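Local coordinates for protein ATP phosphoribosyltransferase regulatory subunit (Bacillus halodurans, PDB 3OD1) that is probably required for the first step of histidine biosynthesis and may allow feedback regulation of ATP phosphoribosyltransferase by histidine, at residues Lys28-Gln33 against Asp321-Ala326; Thr35-Leu40 against Ile146-Ala151; Leu175-Gly180 against Gly235-Glu240. One frame throughout, in Å; residues are numbered along the deposited sequence.

Interaction 1 of 3, residues Lys28-Gln33 against Asp321-Ala326; sequences KNICDQ and DLLVEA
I30 carries the contact of 28-33 with 321-326: its two branches part, one to L323 and the other to V324. Earlier in the helix, K28 pairs with D32 one turn on. Its NZ lies 2.9 Å from D32 OD2 in a salt bridge that uses the syn lone pair of that oxygen. At I30 the CG1 branch lies beside the backbone N (chi1 -71°) and then extends, which carries CD1 out to 3.8 Å from V324 CG2. The shorter branch, anti to the backbone N, sets I30 CG2 against L323 CD2 at 3.7 Å. Both approaches are oblique, methyl against methyl, and all three residues are buried, so the fit rests on apolar packing alone. The nearest CA pair, I30 and V324, is 7.5 Å apart. C31 is directed to one side, onto I320 and L129, while Q33 OE1 accepts a hydrogen bond from R155. V324 also touches W23, T26 and K27, and L323 touches M34, so helix 320-327 rests along several turns of helix 21-40. The first helix is consistent with the long helix of class II synthetase motif 1, the second with the helix of motif 3, which follows strand 313-319; strand 125-134 touches both segments, L129 meeting C31 and F126 meeting D321.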
loop_
_atom_site.group_PDB
_atom_site.type_symbol
_atom_site.label_atom_id
_atom_site.label_comp_id
_atom_site.label_asym_id
_atom_site.label_seq_id
_atom_site.Cartn_x
_atom_site.Cartn_y
_atom_site.Cartn_z
ATOM N N LYS B 28 4.581 -0.721 -10.168
ATOM C CA LYS B 28 3.148 -0.479 -10.235
ATOM C C LYS B 28 2.534 -1.086 -11.488
ATOM O O LYS B 28 1.506 -1.768 -11.401
ATOM C CB LYS B 28 2.813 1.002 -10.163
ATOM C CG LYS B 28 1.318 1.286 -10.272
ATOM C CD LYS B 28 1.059 2.782 -10.232
ATOM C CE LYS B 28 -0.214 3.154 -10.974
ATOM N NZ LYS B 28 -1.388 2.466 -10.388
ATOM N N ASN B 29 3.146 -0.844 -12.647
ATOM C CA ASN B 29 2.620 -1.421 -13.882
ATOM C C ASN B 29 2.519 -2.942 -13.771
ATOM O O ASN B 29 1.495 -3.537 -14.131
ATOM C CB ASN B 29 3.484 -1.067 -15.090
ATOM C CG ASN B 29 3.082 -1.853 -16.339
ATOM O OD1 ASN B 29 1.942 -1.764 -16.797
ATOM N ND2 ASN B 29 4.012 -2.638 -16.879
ATOM N N ILE B 30 3.588 -3.569 -13.283
ATOM C CA ILE B 30 3.599 -5.025 -13.092
ATOM C C ILE B 30 2.448 -5.490 -12.189
ATOM O O ILE B 30 1.678 -6.372 -12.564
ATOM C CB ILE B 30 4.980 -5.518 -12.580
ATOM C CG1 ILE B 30 6.010 -5.393 -13.702
ATOM C CG2 ILE B 30 4.904 -6.959 -12.060
ATOM C CD1 ILE B 30 7.445 -5.605 -13.264
ATOM N N CYS B 31 2.301 -4.874 -11.021
ATOM C CA CYS B 31 1.249 -5.276 -10.082
ATOM C C CYS B 31 -0.150 -5.056 -10.633
ATOM O O CYS B 31 -1.037 -5.885 -10.426
ATOM C CB CYS B 31 1.397 -4.543 -8.753
ATOM S SG CYS B 31 2.903 -4.973 -7.896
ATOM N N ASP B 32 -0.342 -3.935 -11.323
ATOM C CA ASP B 32 -1.633 -3.622 -11.928
ATOM C C ASP B 32 -2.034 -4.654 -12.982
ATOM O O ASP B 32 -3.199 -5.018 -13.079
ATOM C CB ASP B 32 -1.632 -2.228 -12.539
ATOM C CG ASP B 32 -1.652 -1.123 -11.484
ATOM O OD1 ASP B 32 -1.698 -1.414 -10.263
ATOM O OD2 ASP B 32 -1.610 0.044 -11.897
ATOM N N GLN B 33 -1.071 -5.139 -13.749
ATOM C CA GLN B 33 -1.355 -6.209 -14.704
ATOM C C GLN B 33 -1.785 -7.489 -13.985
ATOM O O GLN B 33 -2.753 -8.145 -14.386
ATOM C CB GLN B 33 -0.145 -6.459 -15.601
ATOM C CG GLN B 33 0.134 -5.280 -16.543
ATOM C CD GLN B 33 -1.020 -5.044 -17.505
ATOM O OE1 GLN B 33 -1.618 -5.995 -18.010
ATOM N NE2 GLN B 33 -1.340 -3.779 -17.761
ATOM N N ASP B 321 9.259 -7.607 -5.554
ATOM C CA ASP B 321 10.592 -7.094 -5.830
ATOM C C ASP B 321 11.426 -8.104 -6.615
ATOM O O ASP B 321 12.178 -7.733 -7.509
ATOM C CB ASP B 321 11.288 -6.594 -4.548
ATOM C CG ASP B 321 11.203 -7.585 -3.388
ATOM O OD1 ASP B 321 11.870 -7.323 -2.360
ATOM O OD2 ASP B 321 10.484 -8.610 -3.490
ATOM N N LEU B 322 11.263 -9.388 -6.307
ATOM C CA LEU B 322 11.967 -10.427 -7.035
ATOM C C LEU B 322 11.446 -10.510 -8.462
ATOM O O LEU B 322 12.199 -10.771 -9.395
ATOM C CB LEU B 322 11.805 -11.779 -6.327
ATOM C CG LEU B 322 12.472 -11.914 -4.950
ATOM C CD1 LEU B 322 12.213 -13.287 -4.300
ATOM C CD2 LEU B 322 13.973 -11.648 -5.039
ATOM N N LEU B 323 10.145 -10.297 -8.632
ATOM C CA LEU B 323 9.554 -10.355 -9.963
ATOM C C LEU B 323 10.042 -9.186 -10.832
ATOM O O LEU B 323 10.391 -9.368 -11.998
ATOM C CB LEU B 323 8.020 -10.376 -9.883
ATOM C CG LEU B 323 7.264 -10.330 -11.213
ATOM C CD1 LEU B 323 7.730 -11.466 -12.150
ATOM C CD2 LEU B 323 5.741 -10.381 -10.978
ATOM N N VAL B 324 10.080 -7.991 -10.259
ATOM C CA VAL B 324 10.586 -6.823 -10.987
ATOM C C VAL B 324 12.034 -7.053 -11.460
ATOM O O VAL B 324 12.355 -6.820 -12.627
ATOM C CB VAL B 324 10.477 -5.523 -10.161
ATOM C CG1 VAL B 324 11.091 -4.335 -10.925
ATOM C CG2 VAL B 324 9.021 -5.217 -9.802
ATOM N N GLU B 325 12.896 -7.522 -10.558
ATOM C CA GLU B 325 14.254 -7.935 -10.922
ATOM C C GLU B 325 14.263 -8.886 -12.119
ATOM O O GLU B 325 15.020 -8.703 -13.072
ATOM C CB GLU B 325 14.911 -8.679 -9.765
ATOM C CG GLU B 325 15.521 -7.848 -8.656
ATOM C CD GLU B 325 16.127 -8.735 -7.566
ATOM O OE1 GLU B 325 16.078 -8.346 -6.379
ATOM O OE2 GLU B 325 16.635 -9.837 -7.896
ATOM N N ALA B 326 13.436 -9.924 -12.042
ATOM C CA ALA B 326 13.411 -10.982 -13.050
ATOM C C ALA B 326 12.991 -10.493 -14.439
ATOM O O ALA B 326 13.325 -11.112 -15.451
ATOM C CB ALA B 326 12.500 -12.114 -12.589
#

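Interaction 2 of 3, residues Thr35-Leu40 against Ile146-Ala151; sequences TEEINL and IALMIA
Around I38 and L148, whose CA atoms stand 7.0 Å apart, the two helical segments run roughly antiparallel at 145°, with their axes 9.7 Å apart at closest approach. L148 CD1 comes in against the backbone of 35-40, lying 4.0 Å from I38 CA. L148 CD1 also lies 4.2 Å from I38 CG1 and 4.0 Å from E37 CG. Helices 21-40 and 139-155 lie side by side on the large mixed sheet of the class II synthetase core: I38 and L148 both reach V131, while M149 and I150 rest on V163. The side chains of E37 and L148 run alongside each other, pointing opposite ways. The E37 chain starts anti to the backbone N (chi1 -174°) and bends at chi2 (68°), which lays its carboxylate over A151, with OE2 3.7 Å from CB. That oxygen accepts a hydrogen bond from W41 NE1, and E37 OE1 forms a salt bridge to R155, which E36 also binds. Replacing E37 by an alanine would probably leave the W41 indole N-H without this acceptor, take one carboxylate partner from R155 and uncover A151 CB. Beyond this pair, L40 packs on G362 of the second subunit.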
loop_
_atom_site.group_PDB
_atom_site.type_symbol
_atom_site.label_atom_id
_atom_site.label_comp_id
_atom_site.label_asym_id
_atom_site.label_seq_id
_atom_site.Cartn_x
_atom_site.Cartn_y
_atom_site.Cartn_z
ATOM N N THR B 35 -3.056 -7.774 -10.861
ATOM C CA THR B 35 -4.304 -7.574 -10.135
ATOM C C THR B 35 -5.499 -7.535 -11.091
ATOM O O THR B 35 -6.594 -7.969 -10.741
ATOM C CB THR B 35 -4.265 -6.306 -9.248
ATOM O OG1 THR B 35 -3.860 -5.182 -10.030
ATOM C CG2 THR B 35 -3.274 -6.487 -8.104
ATOM N N GLU B 36 -5.276 -7.044 -12.305
ATOM C CA GLU B 36 -6.315 -7.069 -13.330
ATOM C C GLU B 36 -6.698 -8.498 -13.723
ATOM O O GLU B 36 -7.874 -8.795 -13.890
ATOM C CB GLU B 36 -5.871 -6.315 -14.577
ATOM C CG GLU B 36 -6.619 -5.014 -14.790
ATOM C CD GLU B 36 -6.032 -4.179 -15.912
ATOM O OE1 GLU B 36 -6.049 -4.641 -17.077
ATOM O OE2 GLU B 36 -5.553 -3.059 -15.622
ATOM N N GLU B 37 -5.705 -9.360 -13.922
ATOM C CA GLU B 37 -5.977 -10.770 -14.240
ATOM C C GLU B 37 -6.705 -11.435 -13.074
ATOM O O GLU B 37 -7.723 -12.109 -13.250
ATOM C CB GLU B 37 -4.683 -11.540 -14.532
ATOM C CG GLU B 37 -4.907 -12.983 -15.005
ATOM C CD GLU B 37 -5.555 -13.044 -16.380
ATOM O OE1 GLU B 37 -5.491 -12.029 -17.089
ATOM O OE2 GLU B 37 -6.123 -14.095 -16.759
ATOM N N ILE B 38 -6.182 -11.223 -11.875
ATOM C CA ILE B 38 -6.795 -11.776 -10.673
ATOM C C ILE B 38 -8.275 -11.400 -10.556
ATOM O O ILE B 38 -9.119 -12.226 -10.176
ATOM C CB ILE B 38 -5.992 -11.362 -9.431
ATOM C CG1 ILE B 38 -4.633 -12.094 -9.426
ATOM C CG2 ILE B 38 -6.784 -11.621 -8.152
ATOM C CD1 ILE B 38 -3.628 -11.500 -8.436
ATOM N N ASN B 39 -8.605 -10.165 -10.916
ATOM C CA ASN B 39 -9.989 -9.709 -10.815
ATOM C C ASN B 39 -10.902 -10.371 -11.837
ATOM O O ASN B 39 -12.089 -10.621 -11.569
ATOM C CB ASN B 39 -10.068 -8.193 -10.956
ATOM C CG ASN B 39 -10.829 -7.559 -9.820
ATOM O OD1 ASN B 39 -11.851 -6.910 -10.037
ATOM N ND2 ASN B 39 -10.350 -7.767 -8.587
ATOM N N LEU B 40 -10.343 -10.636 -13.008
ATOM C CA LEU B 40 -11.043 -11.375 -14.058
ATOM C C LEU B 40 -11.397 -12.819 -13.670
ATOM O O LEU B 40 -12.238 -13.444 -14.312
ATOM C CB LEU B 40 -10.218 -11.369 -15.341
ATOM C CG LEU B 40 -10.126 -9.987 -16.013
ATOM C CD1 LEU B 40 -9.209 -10.044 -17.234
ATOM C CD2 LEU B 40 -11.504 -9.503 -16.419
ATOM N N ILE B 146 -2.991 -22.375 -9.623
ATOM C CA ILE B 146 -1.734 -22.458 -10.362
ATOM C C ILE B 146 -1.894 -21.819 -11.739
ATOM O O ILE B 146 -1.036 -21.050 -12.170
ATOM C CB ILE B 146 -1.234 -23.917 -10.497
ATOM C CG1 ILE B 146 -0.805 -24.467 -9.123
ATOM C CG2 ILE B 146 -0.097 -23.988 -11.494
ATOM C CD1 ILE B 146 -0.451 -25.969 -9.129
ATOM N N ALA B 147 -3.007 -22.126 -12.406
ATOM C CA ALA B 147 -3.324 -21.561 -13.713
ATOM C C ALA B 147 -3.489 -20.045 -13.666
ATOM O O ALA B 147 -3.091 -19.347 -14.592
ATOM C CB ALA B 147 -4.575 -22.227 -14.297
ATOM N N LEU B 148 -4.092 -19.537 -12.597
ATOM C CA LEU B 148 -4.206 -18.099 -12.404
ATOM C C LEU B 148 -2.820 -17.479 -12.218
ATOM O O LEU B 148 -2.494 -16.484 -12.856
ATOM C CB LEU B 148 -5.108 -17.784 -11.212
ATOM C CG LEU B 148 -5.193 -16.326 -10.740
ATOM C CD1 LEU B 148 -5.528 -15.384 -11.900
ATOM C CD2 LEU B 148 -6.226 -16.211 -9.624
HETATM N N MSE B 149 -1.995 -18.082 -11.370
HETATM C CA MSE B 149 -0.646 -17.564 -11.163
HETATM C C MSE B 149 0.109 -17.454 -12.486
HETATM O O MSE B 149 0.796 -16.449 -12.749
HETATM C CB MSE B 149 0.140 -18.457 -10.206
HETATM C CG MSE B 149 1.373 -17.745 -9.624
HETATM SE SE MSE B 149 2.369 -18.826 -8.336
HETATM C CE MSE B 149 3.016 -20.228 -9.507
ATOM N N ILE B 150 0.004 -18.502 -13.299
ATOM C CA ILE B 150 0.677 -18.541 -14.584
ATOM C C ILE B 150 0.129 -17.458 -15.507
ATOM O O ILE B 150 0.887 -16.792 -16.218
ATOM C CB ILE B 150 0.559 -19.943 -15.238
ATOM C CG1 ILE B 150 1.365 -20.961 -14.415
ATOM C CG2 ILE B 150 0.989 -19.894 -16.718
ATOM C CD1 ILE B 150 1.240 -22.396 -14.867
ATOM N N ALA B 151 -1.189 -17.264 -15.491
ATOM C CA ALA B 151 -1.795 -16.260 -16.357
ATOM C C ALA B 151 -1.421 -14.852 -15.894
ATOM O O ALA B 151 -1.217 -13.938 -16.709
ATOM C CB ALA B 151 -3.299 -16.440 -16.411
#

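Interaction 3 of 3, residues Leu175-Gly180 against Gly235-Glu240; sequences LMDVVG and GLIQTE
D177 lays its side chain across I237 and T239, with CB 3.6 Å from I237 CD1 and OD1 3.4 Å from T239 CG2. The aspartate points from helix 168-179 toward the connection 235-240, its CG anti to the backbone N (chi1 -165°), and the carboxylate thus sits over two methyl groups. I237 CD1 is also 3.8 Å from D177 OD2. I237 CD1 and T239 CG2 both lie against one face of the carboxylate. These are van der Waals contacts; the charge is met by R216, whose NH1 forms a salt bridge with D177 OD2. The NH2 of the same arginine donates to L236 O, so R216, on helix 211-220, ties the helix and the connection together from a third element. T239 has separate uses for its two branches: CG2 faces the aspartate, while OG1 caps helix 240-258 by accepting from G242 N. I237 is the buried member of the group and also packs on L174 and Y170, about one and two turns before D177. The helix ends two residues on from D177, at V179. Joining the end of one helix to the N-cap turn of another, the contact belongs to a mainly helical region, consistent with the helical insertion domain of histidyl-tRNA synthetases and their HisZ relatives.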
loop_
_atom_site.group_PDB
_atom_site.type_symbol
_atom_site.label_atom_id
_atom_site.label_comp_id
_atom_site.label_asym_id
_atom_site.label_seq_id
_atom_site.Cartn_x
_atom_site.Cartn_y
_atom_site.Cartn_z
ATOM N N LEU B 175 8.439 -41.336 3.257
ATOM C CA LEU B 175 9.335 -41.273 4.406
ATOM C C LEU B 175 8.843 -42.177 5.544
ATOM O O LEU B 175 9.587 -43.030 6.025
ATOM C CB LEU B 175 9.490 -39.829 4.887
ATOM C CG LEU B 175 10.679 -39.095 4.258
ATOM C CD1 LEU B 175 10.974 -39.626 2.848
ATOM C CD2 LEU B 175 10.473 -37.593 4.285
HETATM N N MSE B 176 7.591 -41.988 5.961
HETATM C CA MSE B 176 6.995 -42.814 7.015
HETATM C C MSE B 176 7.076 -44.298 6.701
HETATM O O MSE B 176 7.540 -45.099 7.523
HETATM C CB MSE B 176 5.531 -42.449 7.247
HETATM C CG MSE B 176 5.339 -41.233 8.123
HETATM SE SE MSE B 176 6.164 -41.417 9.882
HETATM C CE MSE B 176 6.218 -39.521 10.317
ATOM N N ASP B 177 6.612 -44.677 5.519
ATOM C CA ASP B 177 6.529 -46.093 5.218
ATOM C C ASP B 177 7.893 -46.757 5.336
ATOM O O ASP B 177 7.981 -47.965 5.578
ATOM C CB ASP B 177 5.935 -46.344 3.839
ATOM C CG ASP B 177 5.502 -47.778 3.670
ATOM O OD1 ASP B 177 4.622 -48.218 4.440
ATOM O OD2 ASP B 177 6.046 -48.460 2.785
ATOM N N VAL B 178 8.954 -45.966 5.185
ATOM C CA VAL B 178 10.305 -46.512 5.248
ATOM C C VAL B 178 10.944 -46.448 6.635
ATOM O O VAL B 178 11.553 -47.419 7.084
ATOM C CB VAL B 178 11.241 -45.837 4.241
ATOM C CG1 VAL B 178 12.674 -46.287 4.482
ATOM C CG2 VAL B 178 10.791 -46.139 2.807
ATOM N N VAL B 179 10.817 -45.315 7.315
ATOM C CA VAL B 179 11.480 -45.161 8.608
ATOM C C VAL B 179 10.546 -45.388 9.802
ATOM O O VAL B 179 11.003 -45.572 10.929
ATOM C CB VAL B 179 12.224 -43.806 8.726
ATOM C CG1 VAL B 179 13.251 -43.673 7.607
ATOM C CG2 VAL B 179 11.247 -42.645 8.708
ATOM N N GLY B 180 9.241 -45.376 9.544
ATOM C CA GLY B 180 8.241 -45.755 10.529
ATOM C C GLY B 180 8.173 -44.934 11.807
ATOM O O GLY B 180 7.384 -45.240 12.704
ATOM N N GLY B 235 6.462 -46.285 -8.306
ATOM C CA GLY B 235 7.223 -47.462 -7.920
ATOM C C GLY B 235 7.834 -47.413 -6.531
ATOM O O GLY B 235 8.241 -48.451 -5.988
ATOM N N LEU B 236 7.887 -46.219 -5.944
ATOM C CA LEU B 236 8.573 -46.030 -4.665
ATOM C C LEU B 236 7.687 -46.226 -3.447
ATOM O O LEU B 236 8.190 -46.378 -2.335
ATOM C CB LEU B 236 9.211 -44.641 -4.595
ATOM C CG LEU B 236 10.349 -44.412 -5.581
ATOM C CD1 LEU B 236 10.985 -43.068 -5.315
ATOM C CD2 LEU B 236 11.369 -45.541 -5.450
ATOM N N ILE B 237 6.375 -46.213 -3.652
ATOM C CA ILE B 237 5.426 -46.265 -2.546
ATOM C C ILE B 237 4.060 -46.688 -3.071
ATOM O O ILE B 237 3.583 -46.163 -4.081
ATOM C CB ILE B 237 5.320 -44.887 -1.837
ATOM C CG1 ILE B 237 4.280 -44.905 -0.707
ATOM C CG2 ILE B 237 4.998 -43.794 -2.843
ATOM C CD1 ILE B 237 4.699 -45.694 0.507
ATOM N N GLN B 238 3.436 -47.643 -2.390
ATOM C CA GLN B 238 2.148 -48.169 -2.829
ATOM C C GLN B 238 1.095 -48.156 -1.725
ATOM O O GLN B 238 0.046 -48.786 -1.854
ATOM C CB GLN B 238 2.308 -49.582 -3.394
ATOM C CG GLN B 238 2.620 -49.625 -4.882
ATOM C CD GLN B 238 1.454 -49.152 -5.730
ATOM O OE1 GLN B 238 1.173 -47.955 -5.810
ATOM N NE2 GLN B 238 0.767 -50.095 -6.368
ATOM N N THR B 239 1.373 -47.441 -0.641
ATOM C CA THR B 239 0.385 -47.283 0.417
ATOM C C THR B 239 -0.802 -46.493 -0.117
ATOM O O THR B 239 -0.704 -45.850 -1.159
ATOM C CB THR B 239 0.975 -46.573 1.654
ATOM O OG1 THR B 239 1.468 -45.276 1.286
ATOM C CG2 THR B 239 2.108 -47.402 2.255
ATOM N N GLU B 240 -1.927 -46.546 0.584
ATOM C CA GLU B 240 -3.092 -45.773 0.170
ATOM C C GLU B 240 -2.757 -44.278 0.114
ATOM O O GLU B 240 -3.008 -43.612 -0.893
ATOM C CB GLU B 240 -4.261 -46.017 1.117
ATOM C CG GLU B 240 -5.579 -45.455 0.616
ATOM C CD GLU B 240 -6.527 -45.100 1.747
ATOM O OE1 GLU B 240 -7.619 -45.705 1.831
ATOM O OE2 GLU B 240 -6.172 -44.215 2.557
#

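How the interactions relate
From the N terminus, helix 21-40 opens both interaction 1 and, about two turns later, interaction 2, whose centres lie 14 Å apart. Interaction 2 closes first, at helix 139-155, after the strands 104-113 and 125-134 of the large sheet. The chain then leaves strand 162-167 for the helical region, where interaction 3 closes a short, mainly helical loop from 175-180 to 235-240. Strands 265-268 to 313-319 return it to the sheet, and interaction 1 closes last, at 321-326, enclosing the other two loops, in series. Interactions 1 and 2 set helices 320-327 and 139-155 one after the other along much the same side of helix 21-40; interaction 3 lies about 20 Å from interaction 2 between nearest atoms.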